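PDB 4N03: ABC-type branched-chain amino acid transport systems periplasmic component-like protein from Thermomonospora curvata, which probably binds fatty acids outside the cytoplasm and hands them to an ABC-type transporter, as a substrate-binding protein of the leucine-binding family. Local coordinates for residues G187-A192 and L197-L202; D224-S229 and A236-I241. All coordinates share one frame; numbering follows the deposited sequence.

Interaction 1 (G187-A192 and L197-L202); sequences GTKYAA and LEVFEL
Lys189 and Ala192 face Val199 and Leu197 where helix 179-195 turns back into the edge strand 198-204; the two short axes run almost antiparallel, at 158°, and come within 8.3 Å. This is the second half of a beta-alpha-beta crossover, built from strand 170-176, the helix and strand 198-204, in the alpha/beta fold of periplasmic binding proteins. The return is tied by Leu197 N, whose nearly straight hydrogen bond to Ala192 O measures 2.9 Å. This link spans five residues, as does the six-to-one bond of a Schellman motif, and is consistent with such an ending of the helix. The small Ala192 suits this close approach of helix and strand: its CB lies 3.8 Å from Leu197 CB and a tight 3.4 Å from Val199 CG2. Beta-branched Val199 spreads two methyls beneath the helix. With CG1 anti to the backbone N (chi1 -175°), CG2 is left beside that N and reaches Ala192, while both methyls lie 4.2 Å from Thr188 CG2. Leu197 continues the apolar layer inward, its side chain also resting on Leu171 and Val156. Farther along the strand, where the contact opens to solvent, chemistry changes from methyls to charge. The Lys189 chain, modelled in two conformers, bends at chi3 in the one described and crosses the extended Glu201 side chain at about a right angle. A salt bridge joins Lys189 NZ to Glu201 OE2 at 2.9 Å. An alanine in place of Glu201 would probably leave the Lys189 ammonium without its carboxylate mate here and set the lysine chain free to swing. In the bridge, the amine meets the syn side of Glu201 OE2, 23° out of the carboxylate plane.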
ATOM      1  N   GLY A 187      12.797   2.815   9.849  1.00  9.30           N
ATOM      2  CA  GLY A 187      12.002   2.468  11.034  1.00  9.13           C
ATOM      3  C   GLY A 187      12.643   1.384  11.872  1.00  9.08           C
ATOM      4  O   GLY A 187      12.745   1.497  13.095  1.00  9.29           O
ATOM      5  N   THR A 188      13.113   0.318  11.227  1.00  9.65           N
ATOM      6  CA  THR A 188      13.836  -0.722  11.937  1.00  9.98           C
ATOM      7  C   THR A 188      14.980  -0.134  12.770  1.00  9.65           C
ATOM      8  O   THR A 188      15.152  -0.508  13.941  1.00 10.11           O
ATOM      9  CB  THR A 188      14.397  -1.736  10.948  1.00  9.88           C
ATOM     10  OG1 THR A 188      13.313  -2.281  10.199  1.00 10.32           O
ATOM     11  CG2 THR A 188      15.115  -2.848  11.632  1.00 11.66           C
ATOM     12  N   LYS A 189      15.779   0.717  12.146  1.00  9.97           N
ATOM     13  CA  LYS A 189      16.965   1.261  12.805  0.60  9.62           C
ATOM     14  C   LYS A 189      16.593   2.190  13.923  1.00 10.22           C
ATOM     15  O   LYS A 189      17.297   2.223  14.964  1.00 10.89           O
ATOM     16  CB  LYS A 189      17.852   1.907  11.783  0.60 11.18           C
ATOM     17  CG  LYS A 189      18.439   0.860  10.845  0.60 11.76           C
ATOM     18  CD  LYS A 189      19.111   1.474   9.662  0.60 13.93           C
ATOM     19  CE  LYS A 189      20.367   2.168  10.101  0.60 13.50           C
ATOM     20  NZ  LYS A 189      21.084   2.457   8.867  0.60 13.70           N
ATOM     21  N   TYR A 190      15.499   2.938  13.781  1.00  9.77           N
ATOM     22  CA  TYR A 190      15.043   3.806  14.884  1.00 10.27           C
ATOM     23  C   TYR A 190      14.654   2.973  16.067  1.00  9.47           C
ATOM     24  O   TYR A 190      15.060   3.203  17.217  1.00 10.33           O
ATOM     25  CB  TYR A 190      13.903   4.687  14.414  1.00  9.79           C
ATOM     26  CG  TYR A 190      13.368   5.560  15.520  1.00 10.60           C
ATOM     27  CD1 TYR A 190      14.033   6.734  15.879  1.00 10.80           C
ATOM     28  CD2 TYR A 190      12.231   5.209  16.224  1.00 10.26           C
ATOM     29  CE1 TYR A 190      13.572   7.516  16.879  1.00 11.78           C
ATOM     30  CE2 TYR A 190      11.764   6.047  17.235  1.00 10.81           C
ATOM     31  CZ  TYR A 190      12.453   7.224  17.557  1.00 10.64           C
ATOM     32  OH  TYR A 190      11.990   8.059  18.539  1.00 12.00           O
ATOM     33  N   ALA A 191      13.805   1.977  15.807  1.00  9.22           N
ATOM     34  CA  ALA A 191      13.386   1.093  16.854  1.00  9.19           C
ATOM     35  C   ALA A 191      14.583   0.406  17.531  1.00  9.61           C
ATOM     36  O   ALA A 191      14.645   0.271  18.753  1.00 10.50           O
ATOM     37  CB  ALA A 191      12.384   0.080  16.347  1.00  9.79           C
ATOM     38  N   ALA A 192      15.520  -0.048  16.729  1.00  9.36           N
ATOM     39  CA  ALA A 192      16.696  -0.751  17.267  1.00 10.85           C
ATOM     40  C   ALA A 192      17.549   0.172  18.161  1.00 10.70           C
ATOM     41  O   ALA A 192      17.982  -0.237  19.204  1.00 11.80           O
ATOM     42  CB  ALA A 192      17.543  -1.295  16.144  1.00 11.51           C
ATOM     43  N   LEU A 197      18.806  -2.804  20.243  1.00 10.62           N
ATOM     44  CA  LEU A 197      18.949  -3.913  19.298  1.00 10.54           C
ATOM     45  C   LEU A 197      20.008  -3.582  18.271  1.00 11.15           C
ATOM     46  O   LEU A 197      20.263  -2.412  18.006  1.00 13.49           O
ATOM     47  CB  LEU A 197      17.648  -4.246  18.576  1.00 11.09           C
ATOM     48  CG  LEU A 197      16.422  -4.442  19.488  1.00 12.14           C
ATOM     49  CD1 LEU A 197      15.157  -4.385  18.682  1.00 11.35           C
ATOM     50  CD2 LEU A 197      16.490  -5.805  20.150  1.00 15.07           C
ATOM     51  N   GLU A 198      20.637  -4.584  17.703  1.00 11.97           N
ATOM     52  CA  GLU A 198      21.545  -4.418  16.579  1.00 12.37           C
ATOM     53  C   GLU A 198      20.788  -4.705  15.271  1.00 10.89           C
ATOM     54  O   GLU A 198      19.752  -5.413  15.272  1.00 11.55           O
ATOM     55  CB  GLU A 198      22.712  -5.430  16.702  1.00 14.97           C
ATOM     56  CG  GLU A 198      23.604  -5.283  17.943  1.00 19.24           C
ATOM     57  CD  GLU A 198      24.776  -6.267  17.912  1.00 29.17           C
ATOM     58  OE1 GLU A 198      25.263  -6.573  16.796  1.00 35.91           O
ATOM     59  OE2 GLU A 198      25.233  -6.698  18.994  1.00 39.54           O
ATOM     60  N   VAL A 199      21.245  -4.164  14.156  1.00 12.12           N
ATOM     61  CA  VAL A 199      20.634  -4.400  12.846  1.00 11.16           C
ATOM     62  C   VAL A 199      21.683  -4.843  11.842  1.00 11.34           C
ATOM     63  O   VAL A 199      22.742  -4.213  11.746  1.00 14.49           O
ATOM     64  CB  VAL A 199      19.917  -3.144  12.281  1.00 12.66           C
ATOM     65  CG1 VAL A 199      19.188  -3.432  10.980  1.00 14.09           C
ATOM     66  CG2 VAL A 199      18.919  -2.627  13.296  1.00 14.42           C
ATOM     67  N   PHE A 200      21.401  -5.898  11.114  1.00 10.23           N
ATOM     68  CA  PHE A 200      22.186  -6.375  10.009  1.00 10.39           C
ATOM     69  C   PHE A 200      21.359  -6.114   8.753  1.00 10.01           C
ATOM     70  O   PHE A 200      20.190  -6.568   8.640  1.00 11.76           O
ATOM     71  CB  PHE A 200      22.477  -7.877  10.163  1.00 11.32           C
ATOM     72  CG  PHE A 200      23.114  -8.515   8.974  1.00 12.44           C
ATOM     73  CD1 PHE A 200      24.264  -8.044   8.461  1.00 14.91           C
ATOM     74  CD2 PHE A 200      22.513  -9.603   8.374  1.00 14.88           C
ATOM     75  CE1 PHE A 200      24.848  -8.615   7.350  1.00 16.98           C
ATOM     76  CE2 PHE A 200      23.093 -10.221   7.300  1.00 17.49           C
ATOM     77  CZ  PHE A 200      24.272  -9.715   6.785  1.00 17.77           C
ATOM     78  N   GLU A 201      21.911  -5.376   7.818  1.00 11.05           N
ATOM     79  CA  GLU A 201      21.190  -4.876   6.652  1.00 10.61           C
ATOM     80  C   GLU A 201      21.556  -5.622   5.368  1.00 11.36           C
ATOM     81  O   GLU A 201      22.747  -5.818   5.093  1.00 13.59           O
ATOM     82  CB  GLU A 201      21.572  -3.393   6.455  1.00 12.42           C
ATOM     83  CG  GLU A 201      21.336  -2.534   7.667  1.00 12.92           C
ATOM     84  CD  GLU A 201      21.611  -1.045   7.475  1.00 12.16           C
ATOM     85  OE1 GLU A 201      21.702  -0.602   6.320  1.00 13.94           O
ATOM     86  OE2 GLU A 201      21.723  -0.403   8.545  1.00 15.67           O
ATOM     87  N   LEU A 202      20.564  -6.032   4.576  1.00 11.01           N
ATOM     88  CA  LEU A 202      20.791  -6.812   3.361  1.00 11.90           C
ATOM     89  C   LEU A 202      20.024  -6.186   2.237  1.00 10.71           C
ATOM     90  O   LEU A 202      18.833  -6.536   2.032  1.00 11.22           O
ATOM     91  CB  LEU A 202      20.374  -8.275   3.587  1.00 14.42           C
ATOM     92  CG  LEU A 202      21.298  -9.154   4.410  1.00 18.10           C
ATOM     93  CD1 LEU A 202      20.758 -10.536   4.604  1.00 17.31           C
ATOM     94  CD2 LEU A 202      22.623  -9.371   3.674  1.00 21.86           C
TER

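Interaction 2 (D224-S229 and A236-I241); sequences DAILLS and ASLAGI
Leu238 reaches down from helix 232-244 to a strand face formed by Ile226 and Leu228, and its branched tip carries the whole contact. Its CB points toward strand 225-229 but stops short of it, the nearest strand atom being Leu228 CD2 at 4.7 Å. From there Leu238 CG, set anti to the backbone N (chi1 -177°), extends the chain away from its own helix and comes to 4.6 Å from Ile226 CG2. The fork at CG then divides the work. Leu238 CD2 goes to Ile226, meeting CG2 at 3.9 Å; CD1 lies between the two strand residues, 4.1 Å from Ile226 CG2 and 4.3 Å from Leu228 CD1. The Ile226 and Leu238 side chains run antiparallel alongside one another. Where they touch, methyl meets methyl. Leu238 is modelled in two conformers, and these separations belong to one of them; its chi2 of 146° lies away from the usual staggered values, so the exact placing of the two methyls deserves caution. Residue types fit their places. Ile226 and Leu228, alternate residues of a strand, put their side chains on the same face, while Leu227 between them points to the other face of the sheet. A long, forked leucine suits the distance between backbones whose nearest CA atoms, those of Leu228 and Leu238, are 8.7 Å apart. All three touching residues are buried and wholly apolar, as befits the inside of a beta-alpha-beta unit. Helix 212-220 closes one flank, with Leu218 against Ile226 and Val215 against Leu238. Val174 of the neighbouring strand 170-176 touches both Leu228 and Leu238, and strand 251-253 completes the unit by pairing with strand 225-229 through backbone hydrogen bonds.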
ATOM      1  N   ASP A 224      18.289 -12.776  15.356  1.00 11.69           N
ATOM      2  CA  ASP A 224      17.198 -13.229  16.187  1.00 11.82           C
ATOM      3  C   ASP A 224      15.833 -13.044  15.560  1.00 10.90           C
ATOM      4  O   ASP A 224      14.881 -13.675  16.012  1.00 12.22           O
ATOM      5  CB  ASP A 224      17.284 -12.512  17.510  1.00 11.73           C
ATOM      6  CG  ASP A 224      18.613 -12.775  18.183  1.00 13.46           C
ATOM      7  OD1 ASP A 224      18.818 -13.936  18.623  1.00 15.79           O
ATOM      8  OD2 ASP A 224      19.469 -11.853  18.271  1.00 13.52           O
ATOM      9  N   ALA A 225      15.740 -12.189  14.565  1.00 11.25           N
ATOM     10  CA  ALA A 225      14.496 -11.974  13.849  1.00 10.89           C
ATOM     11  C   ALA A 225      14.868 -11.524  12.481  1.00 11.09           C
ATOM     12  O   ALA A 225      15.920 -10.918  12.264  1.00 11.76           O
ATOM     13  CB  ALA A 225      13.623 -10.916  14.545  1.00 11.81           C
ATOM     14  N   ILE A 226      14.009 -11.842  11.508  1.00 10.71           N
ATOM     15  CA  ILE A 226      14.229 -11.542  10.096  1.00 10.49           C
ATOM     16  C   ILE A 226      13.145 -10.594   9.662  1.00 10.61           C
ATOM     17  O   ILE A 226      11.961 -10.928   9.787  1.00 11.30           O
ATOM     18  CB  ILE A 226      14.184 -12.822   9.238  1.00 11.09           C
ATOM     19  CG1 ILE A 226      15.279 -13.813   9.680  1.00 12.03           C
ATOM     20  CG2 ILE A 226      14.305 -12.488   7.765  1.00 13.07           C
ATOM     21  CD1 ILE A 226      15.103 -15.207   9.094  1.00 15.22           C
ATOM     22  N   LEU A 227      13.480  -9.461   9.097  1.00  9.86           N
ATOM     23  CA  LEU A 227      12.550  -8.476   8.570  1.00  9.30           C
ATOM     24  C   LEU A 227      12.716  -8.444   7.073  1.00  9.89           C
ATOM     25  O   LEU A 227      13.822  -8.615   6.554  1.00  9.98           O
ATOM     26  CB  LEU A 227      12.804  -7.088   9.167  1.00  9.42           C
ATOM     27  CG  LEU A 227      12.218  -6.841  10.560  1.00 11.89           C
ATOM     28  CD1 LEU A 227      12.542  -7.876  11.620  1.00 13.86           C
ATOM     29  CD2 LEU A 227      12.648  -5.453  11.023  1.00 12.81           C
ATOM     30  N   LEU A 228      11.587  -8.268   6.374  1.00  9.32           N
ATOM     31  CA  LEU A 228      11.577  -8.340   4.915  1.00  9.30           C
ATOM     32  C   LEU A 228      10.736  -7.239   4.328  1.00  9.39           C
ATOM     33  O   LEU A 228       9.531  -7.182   4.562  1.00 10.45           O
ATOM     34  CB  LEU A 228      11.061  -9.683   4.432  1.00 10.03           C
ATOM     35  CG  LEU A 228      11.026  -9.894   2.918  1.00 11.20           C
ATOM     36  CD1 LEU A 228      12.413  -9.828   2.288  1.00 11.23           C
ATOM     37  CD2 LEU A 228      10.361 -11.199   2.534  1.00 12.11           C
ATOM     38  N   SER A 229      11.334  -6.420   3.480  1.00  8.92           N
ATOM     39  CA  SER A 229      10.621  -5.426   2.699  1.00  8.97           C
ATOM     40  C   SER A 229      10.880  -5.685   1.249  1.00  9.02           C
ATOM     41  O   SER A 229      11.867  -5.277   0.657  1.00 10.29           O
ATOM     42  CB  SER A 229      11.034  -4.013   3.110  1.00  9.86           C
ATOM     43  OG  SER A 229      10.871  -3.819   4.501  1.00  9.96           O
ATOM     44  N   ALA A 236       8.223 -15.809  -0.303  1.00 10.91           N
ATOM     45  CA  ALA A 236       8.130 -17.257  -0.441  1.00 11.41           C
ATOM     46  C   ALA A 236       9.510 -17.875  -0.384  1.00 11.44           C
ATOM     47  O   ALA A 236       9.717 -18.914   0.234  1.00 12.14           O
ATOM     48  CB  ALA A 236       7.398 -17.640  -1.700  1.00 12.06           C
ATOM     49  N   SER A 237      10.462 -17.291  -1.123  1.00 11.30           N
ATOM     50  CA  SER A 237      11.809 -17.838  -1.213  1.00 11.75           C
ATOM     51  C   SER A 237      12.498 -17.767   0.157  1.00 11.33           C
ATOM     52  O   SER A 237      13.038 -18.728   0.671  1.00 12.67           O
ATOM     53  CB  SER A 237      12.607 -17.099  -2.273  1.00 12.13           C
ATOM     54  OG  SER A 237      13.918 -17.597  -2.354  1.00 12.63           O
ATOM     55  N   LEU A 238      12.490 -16.582   0.770  1.00 11.32           N
ATOM     56  CA  LEU A 238      13.171 -16.412   2.035  0.60 11.70           C
ATOM     57  C   LEU A 238      12.593 -17.306   3.126  1.00 10.90           C
ATOM     58  O   LEU A 238      13.318 -17.985   3.849  1.00 11.98           O
ATOM     59  CB  LEU A 238      13.132 -14.940   2.452  0.60 12.47           C
ATOM     60  CG  LEU A 238      13.898 -14.676   3.752  0.60 14.57           C
ATOM     61  CD1 LEU A 238      14.562 -13.319   3.734  0.60 15.12           C
ATOM     62  CD2 LEU A 238      12.936 -14.777   4.911  0.60 16.60           C
ATOM     63  N   ALA A 239      11.260 -17.312   3.244  1.00 11.14           N
ATOM     64  CA  ALA A 239      10.641 -18.089   4.308  1.00 12.06           C
ATOM     65  C   ALA A 239      10.896 -19.561   4.082  1.00 11.20           C
ATOM     66  O   ALA A 239      11.262 -20.286   4.986  1.00 11.57           O
ATOM     67  CB  ALA A 239       9.132 -17.794   4.393  1.00 12.41           C
ATOM     68  N   GLY A 240      10.683 -20.025   2.848  1.00 11.46           N
ATOM     69  CA  GLY A 240      10.891 -21.441   2.575  1.00 11.51           C
ATOM     70  C   GLY A 240      12.310 -21.883   2.806  1.00 11.77           C
ATOM     71  O   GLY A 240      12.554 -22.910   3.445  1.00 12.22           O
ATOM     72  N   ILE A 241      13.286 -21.125   2.304  1.00 11.46           N
ATOM     73  CA  ILE A 241      14.662 -21.515   2.495  1.00 12.01           C
ATOM     74  C   ILE A 241      15.038 -21.472   3.989  1.00 10.38           C
ATOM     75  O   ILE A 241      15.685 -22.366   4.514  1.00 11.67           O
ATOM     76  CB  ILE A 241      15.600 -20.694   1.609  1.00 12.30           C
ATOM     77  CG1 ILE A 241      15.308 -20.917   0.139  1.00 13.92           C
ATOM     78  CG2 ILE A 241      17.042 -21.026   1.918  1.00 14.20           C
ATOM     79  CD1 ILE A 241      15.953 -19.863  -0.734  1.00 18.83           C
TER

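Overall arrangement
Both interactions pack a helix on the same seven-stranded mixed sheet, but at different depths. Interaction 1 lies at its edge strand, 198-204, and is partly buried: methyls inside give way to a salt bridge at the solvent-facing rim, and a backbone bond ties the turn. Interaction 2 sits on the inner strand 225-229 and is purely apolar. Strand 170-176, between the two strands, pairs with both. The helices of interactions 1 and 2 lie on opposite faces of the sheet, yet the contacts meet directly, because Leu227 turns to the first helix and its CD2 packs 3.3 Å from Thr188 OG1.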